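PDB 4S3I: DNA polymerase III subunit beta from Helicobacter pylori 26695, which forms a sliding clamp that tethers DNA polymerases and other proteins to DNA and so gives replication its processivity. Local coordinates for residues S33-L46 / Y58-I72. Sequence-based numbering, arbitrary orientation.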
loop_
_atom_site.group_PDB
_atom_site.type_symbol
_atom_site.label_atom_id
_atom_site.label_comp_id
_atom_site.label_asym_id
_atom_site.label_seq_id
_atom_site.Cartn_x
_atom_site.Cartn_y
_atom_site.Cartn_z
ATOM N N SER A 33 -2.684 -15.603 20.574
ATOM C CA SER A 33 -2.570 -15.703 19.119
ATOM C C SER A 33 -3.564 -16.710 18.529
ATOM O O SER A 33 -3.562 -16.964 17.310
ATOM C CB SER A 33 -1.150 -16.101 18.710
ATOM O OG SER A 33 -0.889 -17.458 19.034
ATOM N N HIS A 34 -4.406 -17.279 19.397
ATOM C CA HIS A 34 -5.284 -18.386 19.027
ATOM C C HIS A 34 -6.772 -18.032 18.945
ATOM O O HIS A 34 -7.278 -17.203 19.710
ATOM C CB HIS A 34 -5.110 -19.560 20.004
ATOM C CG HIS A 34 -3.998 -20.486 19.637
ATOM N ND1 HIS A 34 -4.093 -21.856 19.770
ATOM C CD2 HIS A 34 -2.763 -20.240 19.133
ATOM C CE1 HIS A 34 -2.965 -22.412 19.368
ATOM N NE2 HIS A 34 -2.146 -21.456 18.971
ATOM N N ILE A 35 -7.457 -18.711 18.030
ATOM C CA ILE A 35 -8.901 -18.648 17.910
ATOM C C ILE A 35 -9.517 -19.876 18.589
ATOM O O ILE A 35 -9.074 -21.006 18.363
ATOM C CB ILE A 35 -9.322 -18.606 16.438
ATOM C CG1 ILE A 35 -8.932 -17.252 15.832
ATOM C CG2 ILE A 35 -10.819 -18.857 16.295
ATOM C CD1 ILE A 35 -9.031 -17.178 14.289
ATOM N N HIS A 36 -10.524 -19.645 19.433
ATOM C CA HIS A 36 -11.268 -20.724 20.079
ATOM C C HIS A 36 -12.326 -21.226 19.089
ATOM O O HIS A 36 -13.020 -20.432 18.427
ATOM C CB HIS A 36 -11.916 -20.207 21.362
ATOM C CG HIS A 36 -12.680 -21.236 22.134
ATOM N ND1 HIS A 36 -13.974 -21.600 21.816
ATOM C CD2 HIS A 36 -12.355 -21.943 23.246
ATOM C CE1 HIS A 36 -14.401 -22.500 22.689
ATOM N NE2 HIS A 36 -13.440 -22.720 23.566
ATOM N N LEU A 37 -12.442 -22.544 18.974
ATOM C CA LEU A 37 -13.400 -23.142 18.049
ATOM C C LEU A 37 -14.397 -23.967 18.849
ATOM O O LEU A 37 -14.016 -24.656 19.802
ATOM C CB LEU A 37 -12.698 -24.053 17.046
ATOM C CG LEU A 37 -11.601 -23.478 16.166
ATOM C CD1 LEU A 37 -10.984 -24.579 15.298
ATOM C CD2 LEU A 37 -12.153 -22.354 15.289
ATOM N N GLU A 38 -15.669 -23.908 18.465
ATOM C CA GLU A 38 -16.685 -24.738 19.113
ATOM C C GLU A 38 -17.736 -25.196 18.114
ATOM O O GLU A 38 -18.345 -24.375 17.425
ATOM C CB GLU A 38 -17.346 -23.994 20.281
ATOM C CG GLU A 38 -18.528 -24.749 20.884
ATOM C CD GLU A 38 -18.753 -24.438 22.361
ATOM O OE1 GLU A 38 -18.510 -23.283 22.782
ATOM O OE2 GLU A 38 -19.177 -25.359 23.101
ATOM N N VAL A 39 -17.939 -26.507 18.024
ATOM C CA VAL A 39 -18.970 -27.029 17.135
ATOM C C VAL A 39 -20.190 -27.345 17.983
ATOM O O VAL A 39 -20.112 -28.149 18.910
ATOM C CB VAL A 39 -18.501 -28.270 16.348
ATOM C CG1 VAL A 39 -19.613 -28.768 15.437
ATOM C CG2 VAL A 39 -17.252 -27.937 15.517
ATOM N N ILE A 40 -21.300 -26.676 17.681
ATOM C CA ILE A 40 -22.565 -26.901 18.371
ATOM C C ILE A 40 -23.672 -27.081 17.337
ATOM O O ILE A 40 -24.015 -26.132 16.625
ATOM C CB ILE A 40 -22.943 -25.710 19.274
ATOM C CG1 ILE A 40 -21.903 -25.529 20.379
ATOM C CG2 ILE A 40 -24.320 -25.928 19.894
ATOM C CD1 ILE A 40 -22.152 -24.334 21.290
ATOM N N LYS A 41 -24.224 -28.290 17.261
ATOM C CA LYS A 41 -25.236 -28.614 16.256
ATOM C C LYS A 41 -24.710 -28.315 14.852
ATOM O O LYS A 41 -23.670 -28.844 14.453
ATOM C CB LYS A 41 -26.555 -27.891 16.557
ATOM C CG LYS A 41 -27.191 -28.346 17.874
ATOM C CD LYS A 41 -28.215 -27.352 18.401
ATOM C CE LYS A 41 -28.567 -27.658 19.851
ATOM N NZ LYS A 41 -29.424 -26.596 20.458
ATOM N N GLU A 42 -25.399 -27.465 14.105
ATOM C CA GLU A 42 -24.949 -27.197 12.745
ATOM C C GLU A 42 -24.179 -25.885 12.597
ATOM O O GLU A 42 -24.115 -25.331 11.500
ATOM C CB GLU A 42 -26.122 -27.254 11.761
ATOM C CG GLU A 42 -26.090 -28.470 10.829
ATOM C CD GLU A 42 -26.174 -29.804 11.570
ATOM O OE1 GLU A 42 -25.473 -30.756 11.159
ATOM O OE2 GLU A 42 -26.942 -29.904 12.553
ATOM N N LYS A 43 -23.596 -25.395 13.691
ATOM C CA LYS A 43 -22.777 -24.175 13.639
ATOM C C LYS A 43 -21.341 -24.437 14.096
ATOM O O LYS A 43 -21.102 -25.289 14.964
ATOM C CB LYS A 43 -23.388 -23.057 14.500
ATOM C CG LYS A 43 -24.742 -22.501 14.025
ATOM C CD LYS A 43 -25.200 -21.339 14.919
ATOM C CE LYS A 43 -26.434 -20.617 14.372
ATOM N NZ LYS A 43 -26.845 -19.474 15.246
ATOM N N LEU A 44 -20.391 -23.717 13.497
ATOM C CA LEU A 44 -19.030 -23.609 14.036
ATOM C C LEU A 44 -18.850 -22.185 14.538
ATOM O O LEU A 44 -18.975 -21.237 13.771
ATOM C CB LEU A 44 -17.971 -23.895 12.964
ATOM C CG LEU A 44 -16.543 -23.505 13.362
ATOM C CD1 LEU A 44 -16.003 -24.476 14.403
ATOM C CD2 LEU A 44 -15.617 -23.454 12.160
ATOM N N PHE A 45 -18.587 -22.037 15.828
ATOM C CA PHE A 45 -18.314 -20.735 16.406
ATOM C C PHE A 45 -16.812 -20.534 16.502
ATOM O O PHE A 45 -16.077 -21.429 16.929
ATOM C CB PHE A 45 -18.923 -20.633 17.806
ATOM C CG PHE A 45 -20.426 -20.536 17.806
ATOM C CD1 PHE A 45 -21.207 -21.685 17.762
ATOM C CD2 PHE A 45 -21.057 -19.292 17.834
ATOM C CE1 PHE A 45 -22.607 -21.602 17.764
ATOM C CE2 PHE A 45 -22.455 -19.195 17.828
ATOM C CZ PHE A 45 -23.226 -20.354 17.793
ATOM N N LEU A 46 -16.373 -19.350 16.111
ATOM C CA LEU A 46 -14.969 -18.993 16.148
ATOM C C LEU A 46 -14.890 -17.717 16.972
ATOM O O LEU A 46 -15.634 -16.761 16.715
ATOM C CB LEU A 46 -14.435 -18.774 14.729
ATOM C CG LEU A 46 -14.665 -19.881 13.692
ATOM C CD1 LEU A 46 -15.983 -19.693 12.970
ATOM C CD2 LEU A 46 -13.528 -19.938 12.653
ATOM N N TYR A 58 -19.991 -17.030 13.878
ATOM C CA TYR A 58 -20.266 -18.411 13.495
ATOM C C TYR A 58 -20.384 -18.561 11.985
ATOM O O TYR A 58 -20.719 -17.605 11.277
ATOM C CB TYR A 58 -21.523 -18.959 14.184
ATOM C CG TYR A 58 -22.821 -18.614 13.485
ATOM C CD1 TYR A 58 -23.555 -17.501 13.861
ATOM C CD2 TYR A 58 -23.325 -19.417 12.457
ATOM C CE1 TYR A 58 -24.748 -17.188 13.235
ATOM C CE2 TYR A 58 -24.509 -19.103 11.819
ATOM C CZ TYR A 58 -25.218 -17.988 12.215
ATOM O OH TYR A 58 -26.402 -17.665 11.590
ATOM N N ILE A 59 -20.107 -19.770 11.503
ATOM C CA ILE A 59 -20.510 -20.172 10.164
ATOM C C ILE A 59 -21.275 -21.483 10.292
ATOM O O ILE A 59 -21.084 -22.229 11.259
ATOM C CB ILE A 59 -19.314 -20.345 9.211
ATOM C CG1 ILE A 59 -18.371 -21.448 9.700
ATOM C CG2 ILE A 59 -18.577 -19.015 9.022
ATOM C CD1 ILE A 59 -17.201 -21.748 8.724
ATOM N N PHE A 60 -22.152 -21.755 9.328
ATOM C CA PHE A 60 -22.873 -23.018 9.314
ATOM C C PHE A 60 -21.924 -24.081 8.807
ATOM O O PHE A 60 -21.124 -23.822 7.909
ATOM C CB PHE A 60 -24.082 -22.941 8.379
ATOM C CG PHE A 60 -25.204 -22.084 8.897
ATOM C CD1 PHE A 60 -25.965 -22.500 9.989
ATOM C CD2 PHE A 60 -25.512 -20.877 8.284
ATOM C CE1 PHE A 60 -27.005 -21.715 10.471
ATOM C CE2 PHE A 60 -26.555 -20.084 8.755
ATOM C CZ PHE A 60 -27.301 -20.504 9.850
ATOM N N THR A 61 -22.014 -25.276 9.368
ATOM C CA THR A 61 -21.247 -26.410 8.870
ATOM C C THR A 61 -21.947 -27.055 7.676
ATOM O O THR A 61 -23.180 -27.088 7.615
ATOM C CB THR A 61 -21.058 -27.474 9.964
ATOM O OG1 THR A 61 -22.339 -27.987 10.347
ATOM C CG2 THR A 61 -20.368 -26.868 11.177
ATOM N N GLN A 62 -21.156 -27.557 6.730
ATOM C CA GLN A 62 -21.684 -28.336 5.617
ATOM C C GLN A 62 -22.056 -29.729 6.088
ATOM O O GLN A 62 -23.019 -30.328 5.606
ATOM C CB GLN A 62 -20.661 -28.426 4.491
ATOM C CG GLN A 62 -20.411 -27.094 3.830
ATOM C CD GLN A 62 -21.702 -26.445 3.367
ATOM O OE1 GLN A 62 -22.060 -25.352 3.813
ATOM N NE2 GLN A 62 -22.413 -27.123 2.471
ATOM N N SER A 63 -21.270 -30.247 7.025
ATOM C CA SER A 63 -21.606 -31.491 7.692
ATOM C C SER A 63 -21.007 -31.449 9.084
ATOM O O SER A 63 -20.117 -30.637 9.367
ATOM C CB SER A 63 -21.122 -32.719 6.910
ATOM O OG SER A 63 -19.722 -32.908 7.017
ATOM N N SER A 64 -21.515 -32.312 9.953
ATOM C CA SER A 64 -21.086 -32.346 11.342
ATOM C C SER A 64 -21.182 -33.780 11.843
ATOM O O SER A 64 -22.268 -34.362 11.878
ATOM C CB SER A 64 -21.958 -31.410 12.188
ATOM O OG SER A 64 -21.529 -31.389 13.535
ATOM N N ASP A 65 -20.045 -34.352 12.221
ATOM C CA ASP A 65 -20.004 -35.741 12.670
ATOM C C ASP A 65 -19.744 -35.816 14.161
ATOM O O ASP A 65 -20.128 -36.779 14.833
ATOM C CB ASP A 65 -18.897 -36.513 11.934
ATOM C CG ASP A 65 -19.024 -36.433 10.428
ATOM O OD1 ASP A 65 -19.661 -35.481 9.936
ATOM O OD2 ASP A 65 -18.473 -37.323 9.742
ATOM N N LYS A 66 -19.076 -34.793 14.679
ATOM C CA LYS A 66 -18.629 -34.810 16.068
ATOM C C LYS A 66 -18.522 -33.394 16.620
ATOM O O LYS A 66 -17.825 -32.545 16.050
ATOM C CB LYS A 66 -17.286 -35.538 16.189
ATOM C CG LYS A 66 -16.489 -35.189 17.441
ATOM C CD LYS A 66 -17.128 -35.751 18.692
ATOM C CE LYS A 66 -17.001 -37.262 18.735
ATOM N NZ LYS A 66 -17.410 -37.821 20.056
ATOM N N GLU A 67 -19.223 -33.148 17.725
ATOM C CA GLU A 67 -19.234 -31.842 18.375
ATOM C C GLU A 67 -18.152 -31.746 19.457
ATOM O O GLU A 67 -17.816 -32.741 20.104
ATOM C CB GLU A 67 -20.612 -31.579 18.989
ATOM C CG GLU A 67 -21.740 -31.513 17.972
ATOM C CD GLU A 67 -23.095 -31.302 18.623
ATOM O OE1 GLU A 67 -23.210 -31.555 19.840
ATOM O OE2 GLU A 67 -24.038 -30.883 17.921
ATOM N N GLY A 68 -17.606 -30.547 19.647
ATOM C CA GLY A 68 -16.582 -30.332 20.656
ATOM C C GLY A 68 -15.868 -28.998 20.488
ATOM O O GLY A 68 -16.242 -28.188 19.633
ATOM N N VAL A 69 -14.830 -28.781 21.296
ATOM C CA VAL A 69 -14.107 -27.510 21.293
ATOM C C VAL A 69 -12.618 -27.719 21.043
ATOM O O VAL A 69 -12.097 -28.812 21.269
ATOM C CB VAL A 69 -14.277 -26.790 22.640
ATOM C CG1 VAL A 69 -15.725 -26.374 22.847
ATOM C CG2 VAL A 69 -13.824 -27.698 23.786
ATOM N N GLY A 70 -11.939 -26.666 20.596
ATOM C CA GLY A 70 -10.496 -26.683 20.392
ATOM C C GLY A 70 -9.993 -25.262 20.159
ATOM O O GLY A 70 -10.774 -24.315 20.232
ATOM N N THR A 71 -8.694 -25.100 19.899
ATOM C CA THR A 71 -8.127 -23.779 19.582
ATOM C C THR A 71 -7.099 -23.946 18.490
ATOM O O THR A 71 -6.575 -25.040 18.304
ATOM C CB THR A 71 -7.387 -23.139 20.773
ATOM O OG1 THR A 71 -6.059 -23.681 20.848
ATOM C CG2 THR A 71 -8.128 -23.376 22.088
ATOM N N ILE A 72 -6.776 -22.857 17.797
ATOM C CA ILE A 72 -5.801 -22.910 16.723
ATOM C C ILE A 72 -5.228 -21.513 16.503
ATOM O O ILE A 72 -5.928 -20.510 16.689
ATOM C CB ILE A 72 -6.450 -23.460 15.417
ATOM C CG1 ILE A 72 -5.410 -23.703 14.328
ATOM C CG2 ILE A 72 -7.600 -22.562 14.932
ATOM C CD1 ILE A 72 -6.013 -24.026 12.965
#
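In the N-terminal domain of the clamp, the hairpin 34-46, closed by a type II' turn from Ile40 to Lys43, is flanked on both sides by antiparallel strands of the 58-72 segment: 68-72 lies along 34-40, and 58-60 along 43-46. Ile35 with Ile72 and Leu37 with Gly70 form antiparallel hydrogen-bonded pairs, and Leu37 N reaches Gly70 O at 2.7 Å. On the other flank, Leu44 and Ile59 exchange two backbone bonds.

The side chain of Lys43 runs extended from CG outward over one face of the Tyr58 ring. Lys43 CE rests 3.5 Å from Tyr58 CE2, and Lys43 NZ stands 3.9 Å from the centroid of that ring, a cation-pi contact, with Lys43 CE making a CH-pi contact over the same face. With CG between the backbone N and the carbonyl carbon (chi1 84°), the Tyr58 ring is turned to lie along the Lys43 chain. Tyr58 CB lies over one face of the Phe45 ring, 3.7 Å from Phe45 CD2; the two rings meet obliquely. At the far end, His34 presents the edge of its imidazole to Thr71, with His34 ND1 2.9 Å from Thr71 OG1 in a nearly straight hydrogen bond, while the carbonyl carbon of Ile72 lies over the ring centre.

Near the turn, Glu67 OE2 accepts the N-H of Lys41 (N to OE2 2.7 Å) from above the carboxylate plane. Glu42 O accepts the N-H of Thr61 (N to O 3.0 Å) and, weakly, the hydroxyl of the same threonine.

Thr71 OG1 also bonds Phe112 N, and Phe112 stacks on His34. Ile35 and Leu46 pack against Leu16 and Leu19 of helix 9-19. The chain turns a corner at Asp65, and strand 63-66 joins strand 4-7 of a second sheet, whose Ile5 and Val7 touch Val39 and Ile59.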